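PDB 4PH6: 3-dehydroquinate dehydratase from Enterococcus faecalis, which catalyses the cis-dehydration of 3-dehydroquinate to 3-dehydroshikimate through an imine intermediate, the third step of the chorismate pathway to the aromatic amino acids. Local coordinates for residues 10-15 with 77-82; 103-108 with 128-133; 138-143 with 168-173; 160-165 with 196-201. All blocks are in the same frame, centred on the assembly; numbering follows the deposited sequence.

Followed from the N terminus, the chain first makes a small two-stranded hairpin, and interaction 1 closes a long loop by setting that hairpin against the start of strand 80-83. Interaction 2 closes a helix-strand-helix loop, pairing outer helices 97-110 and 124-136; interactions 1 and 2 meet where Leu82 touches Leu107. Interaction 3 closes the loop over helix 154-166, joining barrel strands 140-147 and 171-176, with Ile141 packed on Ile131 of the helix before. Interaction 4 closes the loop over strand 171-176 and helix 181-197. Interactions 1, 2 and 3 follow in series, none nests, and only 3 and 4 cross. Met164 and Gln165 touch Cys172 and its surroundings, tying barrel wall to helical coat.

Interaction 1: 10-15 with 77-82; sequences KNVRIG and QKPLLL
Lys10 carries most of this contact, and its course can be traced atom by atom across the turn that leads into strand 80-83. Its CB points to the other segment and passes Gln77 O at 3.7 Å, with Pro79 CG a little farther off. With CG anti to the carbonyl carbon (chi1 -69°) and everything beyond it extended, the chain runs straight along the side of residues 77-78. CG, CD and CE all pass along one face of the Gln77 amide, whose side chain crosses the lysine at about a right angle; the closest point is Lys10 CD to Gln77 NE2, 3.4 Å. Gln77 bends at chi2 (60°) to bring that amide against the methylenes, a contact of van der Waals type. At the tip, Lys10 NZ gives a hydrogen bond of 2.5 Å to a water, and the water passes one on to Lys78 O at 2.9 Å. The same ammonium forms a salt bridge with Asp114, whose carboxylate also takes the backbone N-H of Leu80. Beside the lysine, Val12 CG2 rests obliquely on the Pro79 ring, 4.0 Å from Pro79 CD, and Val9 of the preceding strand covers the proline too. The whole is characteristic of an N-terminal beta-hairpin laid across the bottom of a (beta/alpha)8 barrel, at the N-terminal ends of its strands and away from the catalytic mouth.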
loop_
_atom_site.group_PDB
_atom_site.type_symbol
_atom_site.label_atom_id
_atom_site.label_comp_id
_atom_site.label_asym_id
_atom_site.label_seq_id
_atom_site.Cartn_x
_atom_site.Cartn_y
_atom_site.Cartn_z
ATOM N N LYS A 10 -22.867 -11.099 14.350
ATOM C CA LYS A 10 -23.309 -9.978 15.185
ATOM C C LYS A 10 -23.324 -8.673 14.388
ATOM O O LYS A 10 -22.740 -7.668 14.792
ATOM C CB LYS A 10 -22.431 -9.846 16.430
ATOM C CG LYS A 10 -22.629 -11.004 17.394
ATOM C CD LYS A 10 -21.847 -10.874 18.706
ATOM C CE LYS A 10 -22.210 -12.041 19.615
ATOM N NZ LYS A 10 -21.295 -12.214 20.771
ATOM N N ASN A 11 -23.990 -8.741 13.235
ATOM C CA ASN A 11 -24.176 -7.634 12.306
ATOM C C ASN A 11 -22.890 -7.186 11.611
ATOM O O ASN A 11 -22.930 -6.307 10.757
ATOM C CB ASN A 11 -24.845 -6.453 13.024
ATOM C CG ASN A 11 -26.330 -6.691 13.268
ATOM O OD1 ASN A 11 -26.862 -7.768 12.959
ATOM N ND2 ASN A 11 -27.004 -5.696 13.844
ATOM N N VAL A 12 -21.753 -7.790 11.951
ATOM C CA VAL A 12 -20.504 -7.465 11.261
ATOM C C VAL A 12 -20.385 -8.278 9.963
ATOM O O VAL A 12 -20.293 -9.507 9.994
ATOM C CB VAL A 12 -19.255 -7.719 12.152
ATOM C CG1 VAL A 12 -17.953 -7.515 11.342
ATOM C CG2 VAL A 12 -19.265 -6.800 13.368
ATOM N N ARG A 13 -20.369 -7.577 8.827
ATOM C CA ARG A 13 -20.394 -8.224 7.515
ATOM C C ARG A 13 -18.992 -8.443 6.978
ATOM O O ARG A 13 -18.454 -7.601 6.278
ATOM C CB ARG A 13 -21.217 -7.398 6.521
ATOM C CG ARG A 13 -22.585 -6.987 7.067
ATOM C CD ARG A 13 -23.405 -6.142 6.087
ATOM N NE ARG A 13 -24.054 -6.950 5.055
ATOM C CZ ARG A 13 -25.223 -7.571 5.217
ATOM N NH1 ARG A 13 -25.871 -7.483 6.375
ATOM N NH2 ARG A 13 -25.745 -8.285 4.223
ATOM N N ILE A 14 -18.407 -9.590 7.307
ATOM C CA ILE A 14 -17.048 -9.909 6.901
ATOM C C ILE A 14 -17.004 -10.429 5.463
ATOM O O ILE A 14 -17.584 -11.475 5.155
ATOM C CB ILE A 14 -16.432 -10.952 7.826
ATOM C CG1 ILE A 14 -16.651 -10.542 9.282
ATOM C CG2 ILE A 14 -14.950 -11.146 7.487
ATOM C CD1 ILE A 14 -16.195 -11.563 10.284
ATOM N N GLY A 15 -16.313 -9.694 4.594
ATOM C CA GLY A 15 -16.264 -10.023 3.176
ATOM C C GLY A 15 -17.048 -9.022 2.343
ATOM O O GLY A 15 -17.351 -9.275 1.178
ATOM N N GLN A 77 -20.937 -6.580 22.369
ATOM C CA GLN A 77 -21.548 -7.290 21.241
ATOM C C GLN A 77 -20.638 -7.299 20.002
ATOM O O GLN A 77 -21.111 -7.469 18.878
ATOM C CB GLN A 77 -22.931 -6.698 20.922
ATOM C CG GLN A 77 -23.875 -7.604 20.120
ATOM C CD GLN A 77 -24.225 -8.946 20.795
ATOM O OE1 GLN A 77 -23.939 -9.178 21.965
ATOM N NE2 GLN A 77 -24.847 -9.833 20.031
ATOM N N LYS A 78 -19.335 -7.139 20.220
ATOM C CA LYS A 78 -18.345 -7.406 19.176
ATOM C C LYS A 78 -18.015 -8.904 19.123
ATOM O O LYS A 78 -17.827 -9.539 20.162
ATOM C CB LYS A 78 -17.058 -6.613 19.410
ATOM C CG LYS A 78 -17.158 -5.111 19.222
ATOM C CD LYS A 78 -15.749 -4.497 19.121
ATOM C CE LYS A 78 -15.791 -2.978 19.142
ATOM N NZ LYS A 78 -16.347 -2.476 20.402
ATOM N N PRO A 79 -17.928 -9.462 17.912
ATOM C CA PRO A 79 -17.608 -10.886 17.764
ATOM C C PRO A 79 -16.327 -11.252 18.476
ATOM O O PRO A 79 -15.363 -10.488 18.455
ATOM C CB PRO A 79 -17.454 -11.066 16.252
ATOM C CG PRO A 79 -18.319 -9.946 15.659
ATOM C CD PRO A 79 -18.173 -8.794 16.619
ATOM N N LEU A 80 -16.338 -12.410 19.119
ATOM C CA LEU A 80 -15.171 -12.929 19.802
ATOM C C LEU A 80 -14.580 -14.118 19.046
ATOM O O LEU A 80 -15.184 -15.193 18.961
ATOM C CB LEU A 80 -15.517 -13.330 21.234
ATOM C CG LEU A 80 -14.367 -14.038 21.961
ATOM C CD1 LEU A 80 -13.102 -13.148 21.960
ATOM C CD2 LEU A 80 -14.749 -14.419 23.377
ATOM N N LEU A 81 -13.393 -13.883 18.498
ATOM C CA LEU A 81 -12.555 -14.911 17.902
ATOM C C LEU A 81 -11.591 -15.475 18.944
ATOM O O LEU A 81 -10.896 -14.717 19.642
ATOM C CB LEU A 81 -11.773 -14.331 16.710
ATOM C CG LEU A 81 -10.651 -15.145 16.061
ATOM C CD1 LEU A 81 -11.165 -16.453 15.430
ATOM C CD2 LEU A 81 -9.880 -14.292 15.005
ATOM N N LEU A 82 -11.550 -16.802 19.048
ATOM C CA LEU A 82 -10.614 -17.472 19.946
ATOM C C LEU A 82 -9.553 -18.187 19.120
ATOM O O LEU A 82 -9.862 -18.873 18.138
ATOM C CB LEU A 82 -11.347 -18.455 20.865
ATOM C CG LEU A 82 -12.296 -17.842 21.910
ATOM C CD1 LEU A 82 -12.803 -18.895 22.889
ATOM C CD2 LEU A 82 -11.628 -16.719 22.668
HETATM O O HOH W 1 -20.229 -10.142 21.687
#

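Interaction 2: 103-108 with 128-133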
loop_
_atom_site.group_PDB
_atom_site.type_symbol
_atom_site.label_atom_id
_atom_site.label_comp_id
_atom_site.label_asym_id
_atom_site.label_seq_id
_atom_site.Cartn_x
_atom_site.Cartn_y
_atom_site.Cartn_z
ATOM N N LEU A 103 -8.710 -28.742 24.241
ATOM C CA LEU A 103 -9.062 -27.376 24.646
ATOM C C LEU A 103 -10.176 -26.800 23.782
ATOM O O LEU A 103 -11.153 -26.248 24.292
ATOM C CB LEU A 103 -7.845 -26.458 24.569
ATOM C CG LEU A 103 -8.062 -24.975 24.913
ATOM C CD1 LEU A 103 -8.945 -24.766 26.141
ATOM C CD2 LEU A 103 -6.723 -24.276 25.108
ATOM N N TYR A 104 -10.004 -26.914 22.471
ATOM C CA TYR A 104 -10.985 -26.407 21.524
ATOM C C TYR A 104 -12.341 -27.115 21.667
ATOM O O TYR A 104 -13.386 -26.458 21.656
ATOM C CB TYR A 104 -10.459 -26.555 20.093
ATOM C CG TYR A 104 -9.550 -25.429 19.623
ATOM C CD1 TYR A 104 -9.345 -24.289 20.396
ATOM C CD2 TYR A 104 -8.926 -25.497 18.383
ATOM C CE1 TYR A 104 -8.532 -23.257 19.946
ATOM C CE2 TYR A 104 -8.116 -24.481 17.929
ATOM C CZ TYR A 104 -7.924 -23.360 18.706
ATOM O OH TYR A 104 -7.108 -22.349 18.233
ATOM N N HIS A 105 -12.326 -28.443 21.795
ATOM C CA HIS A 105 -13.556 -29.208 21.991
ATOM C C HIS A 105 -14.299 -28.704 23.236
ATOM O O HIS A 105 -15.521 -28.546 23.209
ATOM C CB HIS A 105 -13.268 -30.714 22.108
ATOM C CG HIS A 105 -13.288 -31.451 20.803
ATOM N ND1 HIS A 105 -14.406 -31.518 19.992
ATOM C CD2 HIS A 105 -12.335 -32.189 20.178
ATOM C CE1 HIS A 105 -14.130 -32.235 18.919
ATOM N NE2 HIS A 105 -12.886 -32.661 19.009
ATOM N N GLU A 106 -13.558 -28.425 24.307
ATOM C CA GLU A 106 -14.153 -27.899 25.532
ATOM C C GLU A 106 -14.755 -26.499 25.383
ATOM O O GLU A 106 -15.838 -26.231 25.903
ATOM C CB GLU A 106 -13.126 -27.874 26.663
ATOM C CG GLU A 106 -13.015 -29.192 27.385
ATOM C CD GLU A 106 -14.361 -29.699 27.881
ATOM O OE1 GLU A 106 -14.932 -30.595 27.220
ATOM O OE2 GLU A 106 -14.842 -29.215 28.929
ATOM N N LEU A 107 -14.041 -25.602 24.708
ATOM C CA LEU A 107 -14.563 -24.270 24.422
ATOM C C LEU A 107 -15.861 -24.372 23.632
ATOM O O LEU A 107 -16.825 -23.652 23.901
ATOM C CB LEU A 107 -13.536 -23.443 23.641
ATOM C CG LEU A 107 -12.354 -22.915 24.460
ATOM C CD1 LEU A 107 -11.315 -22.312 23.542
ATOM C CD2 LEU A 107 -12.807 -21.895 25.505
ATOM N N VAL A 108 -15.881 -25.282 22.663
ATOM C CA VAL A 108 -17.066 -25.485 21.847
ATOM C C VAL A 108 -18.283 -25.851 22.712
ATOM O O VAL A 108 -19.377 -25.319 22.499
ATOM C CB VAL A 108 -16.833 -26.568 20.775
ATOM C CG1 VAL A 108 -18.165 -27.015 20.159
ATOM C CG2 VAL A 108 -15.881 -26.052 19.698
ATOM N N ASP A 128 -11.258 -31.863 11.365
ATOM C CA ASP A 128 -12.540 -31.936 10.677
ATOM C C ASP A 128 -13.671 -32.256 11.658
ATOM O O ASP A 128 -14.741 -31.639 11.614
ATOM C CB ASP A 128 -12.494 -32.975 9.553
ATOM C CG ASP A 128 -11.748 -32.467 8.332
ATOM O OD1 ASP A 128 -11.401 -31.264 8.310
ATOM O OD2 ASP A 128 -11.528 -33.256 7.390
ATOM N N THR A 129 -13.425 -33.207 12.550
ATOM C CA THR A 129 -14.429 -33.583 13.535
ATOM C C THR A 129 -14.769 -32.383 14.406
ATOM O O THR A 129 -15.932 -32.160 14.728
ATOM C CB THR A 129 -13.950 -34.756 14.418
ATOM O OG1 THR A 129 -13.592 -35.857 13.581
ATOM C CG2 THR A 129 -15.040 -35.185 15.394
ATOM N N LEU A 130 -13.745 -31.616 14.772
ATOM C CA LEU A 130 -13.907 -30.395 15.551
ATOM C C LEU A 130 -14.712 -29.326 14.794
ATOM O O LEU A 130 -15.601 -28.677 15.358
ATOM C CB LEU A 130 -12.541 -29.837 15.940
ATOM C CG LEU A 130 -12.576 -28.468 16.618
ATOM C CD1 LEU A 130 -13.306 -28.556 17.971
ATOM C CD2 LEU A 130 -11.162 -27.905 16.781
ATOM N N ILE A 131 -14.397 -29.155 13.517
ATOM C CA ILE A 131 -15.098 -28.193 12.675
ATOM C C ILE A 131 -16.621 -28.391 12.702
ATOM O O ILE A 131 -17.365 -27.428 12.908
ATOM C CB ILE A 131 -14.612 -28.273 11.214
ATOM C CG1 ILE A 131 -13.158 -27.812 11.111
ATOM C CG2 ILE A 131 -15.501 -27.420 10.324
ATOM C CD1 ILE A 131 -12.515 -28.088 9.762
ATOM N N HIS A 132 -17.073 -29.631 12.499
ATOM C CA HIS A 132 -18.505 -29.919 12.482
ATOM C C HIS A 132 -19.150 -29.732 13.848
ATOM O O HIS A 132 -20.297 -29.288 13.924
ATOM C CB HIS A 132 -18.775 -31.338 11.970
ATOM C CG HIS A 132 -18.277 -31.557 10.579
ATOM N ND1 HIS A 132 -18.584 -30.711 9.538
ATOM C CD2 HIS A 132 -17.463 -32.508 10.067
ATOM C CE1 HIS A 132 -17.988 -31.127 8.443
ATOM N NE2 HIS A 132 -17.299 -32.221 8.731
ATOM N N GLU A 133 -18.427 -30.065 14.917
ATOM C CA GLU A 133 -18.943 -29.801 16.260
ATOM C C GLU A 133 -19.016 -28.291 16.546
ATOM O O GLU A 133 -19.964 -27.819 17.166
ATOM C CB GLU A 133 -18.097 -30.501 17.325
ATOM C CG GLU A 133 -18.222 -32.025 17.327
ATOM C CD GLU A 133 -19.664 -32.506 17.396
ATOM O OE1 GLU A 133 -20.358 -32.187 18.382
ATOM O OE2 GLU A 133 -20.110 -33.195 16.443
#
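Leu130 is the centre of this helix pair, and the side chains of 103-108 are arranged around its two methyl groups. The segments of the helices run nearly parallel, 11° apart, with their axes 10.2 Å from each other at closest approach. Leu130 has CG anti to its backbone N (chi1 173°), which carries its branches across to the other helix. CD1 sits over one face of the His105 ring, 3.9 Å from the centroid and 17° off the normal, a CH-pi contact displaced toward the rim of the imidazole. The histidine and leucine side chains slide past each other in opposite directions. The edge of the imidazole faces Glu133 CG. The other methyl, CD2, meets Tyr104 CB at 3.6 Å; the near side of the tyrosine ring, its CD2, stays against the same methyl, while the hydroxyl end leads off toward the barrel and is hydrogen-bonded to the backbone N of Phe84. Val108 crosses obliquely from the next turn: its CG2 stands 4.0 Å from Leu130 CD1, and its CG1 lies against the backbone carbonyl of Glu133, 3.6 Å from Glu133 O. On the inner side Leu130 and Val108 both reach strand 115-119, touching Ile118 and Leu116. Such near-parallel neighbours, joined by one barrel strand and packed through apolar side chains, belong to the outer helical layer of a TIM barrel.

Interaction 3: 138-143 with 168-173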
loop_
_atom_site.group_PDB
_atom_site.type_symbol
_atom_site.label_atom_id
_atom_site.label_comp_id
_atom_site.label_asym_id
_atom_site.label_seq_id
_atom_site.Cartn_x
_atom_site.Cartn_y
_atom_site.Cartn_z
ATOM N N GLY A 138 -22.915 -23.194 16.074
ATOM C CA GLY A 138 -23.074 -21.867 15.485
ATOM C C GLY A 138 -21.790 -21.047 15.451
ATOM O O GLY A 138 -21.808 -19.835 15.257
ATOM N N ILE A 139 -20.659 -21.713 15.639
ATOM C CA ILE A 139 -19.377 -21.037 15.572
ATOM C C ILE A 139 -18.832 -20.990 14.141
ATOM O O ILE A 139 -18.775 -22.027 13.471
ATOM C CB ILE A 139 -18.350 -21.728 16.469
ATOM C CG1 ILE A 139 -18.904 -21.850 17.895
ATOM C CG2 ILE A 139 -17.050 -20.970 16.432
ATOM C CD1 ILE A 139 -18.153 -22.834 18.761
ATOM N N LYS A 140 -18.439 -19.803 13.674
ATOM C CA LYS A 140 -17.781 -19.657 12.371
ATOM C C LYS A 140 -16.342 -20.143 12.431
ATOM O O LYS A 140 -15.618 -19.872 13.390
ATOM C CB LYS A 140 -17.788 -18.194 11.891
ATOM C CG LYS A 140 -19.152 -17.531 11.828
ATOM C CD LYS A 140 -20.078 -18.249 10.863
ATOM C CE LYS A 140 -21.457 -17.583 10.865
ATOM N NZ LYS A 140 -22.464 -18.417 10.145
ATOM N N ILE A 141 -15.915 -20.838 11.387
ATOM C CA ILE A 141 -14.576 -21.404 11.371
ATOM C C ILE A 141 -13.570 -20.578 10.570
ATOM O O ILE A 141 -13.803 -20.243 9.405
ATOM C CB ILE A 141 -14.597 -22.822 10.813
ATOM C CG1 ILE A 141 -15.462 -23.700 11.714
ATOM C CG2 ILE A 141 -13.177 -23.365 10.730
ATOM C CD1 ILE A 141 -14.992 -23.733 13.158
ATOM N N VAL A 142 -12.446 -20.257 11.201
ATOM C CA VAL A 142 -11.340 -19.632 10.478
ATOM C C VAL A 142 -10.195 -20.626 10.380
ATOM O O VAL A 142 -9.497 -20.851 11.363
ATOM C CB VAL A 142 -10.827 -18.333 11.154
ATOM C CG1 VAL A 142 -9.694 -17.728 10.333
ATOM C CG2 VAL A 142 -11.952 -17.323 11.328
ATOM N N LEU A 143 -10.024 -21.236 9.206
ATOM C CA LEU A 143 -8.840 -22.053 8.947
ATOM C C LEU A 143 -7.723 -21.097 8.590
ATOM O O LEU A 143 -7.968 -20.038 8.024
ATOM C CB LEU A 143 -9.063 -23.078 7.827
ATOM C CG LEU A 143 -10.025 -24.230 8.150
ATOM C CD1 LEU A 143 -9.817 -25.415 7.209
ATOM C CD2 LEU A 143 -9.941 -24.671 9.611
ATOM N N GLN A 168 -13.916 -26.640 4.043
ATOM C CA GLN A 168 -15.118 -25.961 4.545
ATOM C C GLN A 168 -14.841 -24.872 5.596
ATOM O O GLN A 168 -15.612 -24.692 6.543
ATOM C CB GLN A 168 -16.107 -26.986 5.118
ATOM C CG GLN A 168 -16.505 -28.105 4.155
ATOM C CD GLN A 168 -17.480 -29.110 4.768
ATOM O OE1 GLN A 168 -18.447 -28.733 5.437
ATOM N NE2 GLN A 168 -17.223 -30.398 4.544
ATOM N N ALA A 169 -13.750 -24.135 5.424
ATOM C CA ALA A 169 -13.540 -22.941 6.226
ATOM C C ALA A 169 -14.626 -21.910 5.928
ATOM O O ALA A 169 -15.044 -21.740 4.782
ATOM C CB ALA A 169 -12.182 -22.346 5.960
ATOM N N ASP A 170 -15.090 -21.228 6.965
ATOM C CA ASP A 170 -15.929 -20.062 6.752
ATOM C C ASP A 170 -15.061 -18.872 6.308
ATOM O O ASP A 170 -15.491 -18.030 5.527
ATOM C CB ASP A 170 -16.717 -19.745 8.019
ATOM C CG ASP A 170 -17.760 -20.810 8.320
ATOM O OD1 ASP A 170 -18.585 -21.088 7.430
ATOM O OD2 ASP A 170 -17.738 -21.392 9.425
ATOM N N ILE A 171 -13.829 -18.833 6.796
ATOM C CA ILE A 171 -12.901 -17.770 6.468
ATOM C C ILE A 171 -11.505 -18.384 6.333
ATOM O O ILE A 171 -11.079 -19.168 7.185
ATOM C CB ILE A 171 -12.923 -16.653 7.536
ATOM C CG1 ILE A 171 -14.312 -16.000 7.612
ATOM C CG2 ILE A 171 -11.879 -15.608 7.242
ATOM C CD1 ILE A 171 -14.442 -14.960 8.719
ATOM N N CYS A 172 -10.821 -18.072 5.238
ATOM C CA CYS A 172 -9.486 -18.615 4.990
ATOM C C CYS A 172 -8.449 -17.534 5.269
ATOM O O CYS A 172 -8.573 -16.422 4.778
ATOM C CB CYS A 172 -9.355 -19.103 3.555
ATOM S SG CYS A 172 -10.666 -20.220 3.035
ATOM N N LYS A 173 -7.426 -17.872 6.048
ATOM C CA LYS A 173 -6.442 -16.901 6.473
ATOM C C LYS A 173 -5.013 -17.409 6.290
ATOM O O LYS A 173 -4.712 -18.567 6.574
ATOM C CB LYS A 173 -6.675 -16.522 7.941
ATOM C CG LYS A 173 -5.599 -15.646 8.556
ATOM C CD LYS A 173 -5.704 -15.662 10.076
ATOM C CE LYS A 173 -4.559 -14.897 10.716
ATOM N NZ LYS A 173 -4.451 -15.134 12.180
HETATM O O HOH W 2 -20.294 -22.097 10.569
#
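Three backbone carbonyls and one carboxylate oxygen accept across this contact of parallel strands. Ile141 O takes Ile171 N at 3.0 Å, nearly along the C=O axis, and a weak bond from Asp170 N as well. Two residues on, Leu143 N reaches Ile171 O weakly, and Leu143 O receives Lys173 N at 3.0 Å in the carbonyl plane. Before the strands pair, a side chain does the backbone's work: Asp170, with CG anti to its carbonyl carbon, turns OD2 onto Ile141 N at 2.7 Å, almost straight (170°) and through the anti lone pair. A water gives OD2 a second bond of 2.9 Å and links it to Ile139 O. Apolar contacts add to this: Leu143 CG meets Ala169 CB at 3.6 Å, and Val142 CG2 meets Ile171 CB on the face they share. The extended chain of Lys173 leads its NZ off to a hydrogen bond with His146 NE2, close to the like charge of Arg85, which could lower its pKa. The two strands belong to the beta-alpha-beta unit 140-147, 154-166, 171-176 of the TIM barrel, which carries this predicted Schiff-base lysine.

Interaction 4: 160-165 with 196-201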
loop_
_atom_site.group_PDB
_atom_site.type_symbol
_atom_site.label_atom_id
_atom_site.label_comp_id
_atom_site.label_asym_id
_atom_site.label_seq_id
_atom_site.Cartn_x
_atom_site.Cartn_y
_atom_site.Cartn_z
ATOM N N ARG A 160 -2.714 -23.123 -0.630
ATOM C CA ARG A 160 -3.055 -23.265 0.777
ATOM C C ARG A 160 -4.399 -22.616 1.070
ATOM O O ARG A 160 -5.215 -23.182 1.793
ATOM C CB ARG A 160 -1.963 -22.686 1.669
ATOM C CG ARG A 160 -0.685 -23.509 1.632
ATOM C CD ARG A 160 0.324 -23.020 2.639
ATOM N NE ARG A 160 1.632 -23.643 2.441
ATOM C CZ ARG A 160 2.713 -23.374 3.175
ATOM N NH1 ARG A 160 2.650 -22.494 4.165
ATOM N NH2 ARG A 160 3.861 -23.973 2.903
ATOM N N LEU A 161 -4.644 -21.443 0.495
ATOM C CA LEU A 161 -5.921 -20.778 0.705
ATOM C C LEU A 161 -7.033 -21.635 0.101
ATOM O O LEU A 161 -8.124 -21.738 0.660
ATOM C CB LEU A 161 -5.917 -19.364 0.098
ATOM C CG LEU A 161 -5.066 -18.344 0.862
ATOM C CD1 LEU A 161 -4.883 -17.060 0.064
ATOM C CD2 LEU A 161 -5.654 -18.043 2.253
ATOM N N ARG A 162 -6.750 -22.262 -1.030
ATOM C CA ARG A 162 -7.752 -23.089 -1.690
ATOM C C ARG A 162 -8.041 -24.370 -0.911
ATOM O O ARG A 162 -9.169 -24.853 -0.929
ATOM C CB ARG A 162 -7.314 -23.451 -3.115
ATOM C CG ARG A 162 -7.406 -22.310 -4.129
ATOM C CD ARG A 162 -6.978 -22.803 -5.487
ATOM N NE ARG A 162 -7.959 -23.734 -6.035
ATOM C CZ ARG A 162 -7.713 -24.571 -7.030
ATOM N NH1 ARG A 162 -6.499 -24.625 -7.571
ATOM N NH2 ARG A 162 -8.674 -25.366 -7.461
ATOM N N GLN A 163 -7.031 -24.919 -0.236
ATOM C CA GLN A 163 -7.227 -26.138 0.554
ATOM C C GLN A 163 -8.081 -25.862 1.802
ATOM O O GLN A 163 -8.855 -26.718 2.220
ATOM C CB GLN A 163 -5.880 -26.762 0.957
ATOM C CG GLN A 163 -5.009 -27.283 -0.216
ATOM C CD GLN A 163 -5.188 -28.785 -0.482
ATOM O OE1 GLN A 163 -5.944 -29.473 0.242
ATOM N NE2 GLN A 163 -4.498 -29.303 -1.519
ATOM N N MET A 164 -7.941 -24.672 2.390
ATOM C CA MET A 164 -8.769 -24.288 3.525
ATOM C C MET A 164 -10.233 -24.211 3.130
ATOM O O MET A 164 -11.100 -24.706 3.847
ATOM C CB MET A 164 -8.330 -22.938 4.096
ATOM C CG MET A 164 -6.891 -22.905 4.577
ATOM S SD MET A 164 -6.423 -21.259 5.144
ATOM C CE MET A 164 -4.654 -21.296 4.873
ATOM N N GLN A 165 -10.499 -23.574 1.993
ATOM C CA GLN A 165 -11.854 -23.465 1.486
ATOM C C GLN A 165 -12.421 -24.877 1.233
ATOM O O GLN A 165 -13.581 -25.150 1.554
ATOM C CB GLN A 165 -11.895 -22.598 0.213
ATOM C CG GLN A 165 -13.310 -22.272 -0.332
ATOM C CD GLN A 165 -13.284 -21.313 -1.529
ATOM O OE1 GLN A 165 -13.360 -20.096 -1.368
ATOM N NE2 GLN A 165 -13.155 -21.860 -2.726
ATOM N N THR A 196 -10.082 -13.308 -6.860
ATOM C CA THR A 196 -10.794 -13.088 -8.106
ATOM C C THR A 196 -11.233 -14.419 -8.741
ATOM O O THR A 196 -12.284 -14.489 -9.371
ATOM C CB THR A 196 -9.941 -12.268 -9.118
ATOM O OG1 THR A 196 -8.729 -12.963 -9.423
ATOM C CG2 THR A 196 -9.586 -10.906 -8.538
ATOM N N HIS A 197 -10.457 -15.479 -8.536
ATOM C CA HIS A 197 -10.639 -16.690 -9.323
ATOM C C HIS A 197 -11.147 -17.948 -8.590
ATOM O O HIS A 197 -11.740 -18.814 -9.223
ATOM C CB HIS A 197 -9.319 -17.011 -10.029
ATOM C CG HIS A 197 -9.007 -16.082 -11.155
ATOM N ND1 HIS A 197 -7.919 -15.229 -11.144
ATOM C CD2 HIS A 197 -9.650 -15.845 -12.326
ATOM C CE1 HIS A 197 -7.901 -14.522 -12.257
ATOM N NE2 HIS A 197 -8.945 -14.875 -12.992
ATOM N N TYR A 198 -10.933 -18.063 -7.281
ATOM C CA TYR A 198 -11.232 -19.326 -6.585
ATOM C C TYR A 198 -12.100 -19.189 -5.328
ATOM O O TYR A 198 -12.712 -20.153 -4.868
ATOM C CB TYR A 198 -9.930 -20.025 -6.180
ATOM C CG TYR A 198 -8.962 -20.314 -7.310
ATOM C CD1 TYR A 198 -7.844 -19.515 -7.516
ATOM C CD2 TYR A 198 -9.158 -21.396 -8.159
ATOM C CE1 TYR A 198 -6.953 -19.781 -8.545
ATOM C CE2 TYR A 198 -8.272 -21.670 -9.188
ATOM C CZ TYR A 198 -7.173 -20.861 -9.374
ATOM O OH TYR A 198 -6.294 -21.138 -10.390
ATOM N N ALA A 199 -12.112 -17.999 -4.750
ATOM C CA ALA A 199 -12.744 -17.774 -3.462
ATOM C C ALA A 199 -14.266 -17.638 -3.565
ATOM O O ALA A 199 -14.777 -16.860 -4.366
ATOM C CB ALA A 199 -12.136 -16.518 -2.812
ATOM N N SER A 200 -14.993 -18.398 -2.763
ATOM C CA SER A 200 -16.429 -18.156 -2.644
ATOM C C SER A 200 -16.768 -17.992 -1.173
ATOM O O SER A 200 -17.935 -17.901 -0.801
ATOM C CB SER A 200 -17.262 -19.280 -3.286
ATOM O OG SER A 200 -17.107 -20.497 -2.593
ATOM N N VAL A 201 -15.721 -17.963 -0.346
ATOM C CA VAL A 201 -15.805 -17.496 1.036
ATOM C C VAL A 201 -14.754 -16.397 1.248
ATOM O O VAL A 201 -13.817 -16.271 0.450
ATOM C CB VAL A 201 -15.585 -18.639 2.049
ATOM C CG1 VAL A 201 -16.650 -19.730 1.883
ATOM C CG2 VAL A 201 -14.177 -19.198 1.935
#
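Helix 160-165 faces the irregular link that follows helix 181-197, with Arg162 CA 7.1 Å from Tyr198 CA and Gln165 CA 7.2 Å from Val201 CA. Gln165 reaches across with CG anti to its backbone N (chi1 -173°) and an extended chain, sliding past Val201 in the opposite direction. Its amide is gripped at both ends. NE2 donates to Tyr198 O at 2.8 Å, with that oxygen close to the amide plane. OE1 accepts Ser200 N at 2.7 Å, the donor standing above the carbonyl plane, and a weak bond from Val201 N at 3.3 Å. These three bonds fix the rotation of the amide, while CG lies near Val201 CG2.

One turn earlier, Arg162 bends at chi3 (70°) and lays its guanidinium flat on Tyr198, centres 4.2 Å apart and planes at 17°. Its CD sits over the same ring face, 3.8 Å from the centroid, as a CH-pi contact; His197 CB covers the opposite face. Chemically, the contact combines a cation-pi stack at the surface with a side-chain amide that stands in for a backbone partner. By bonding Tyr198 O, Ser200 N and, weakly, Val201 N, the glutamine holds the irregular link before strand 203-207 against helix 154-166.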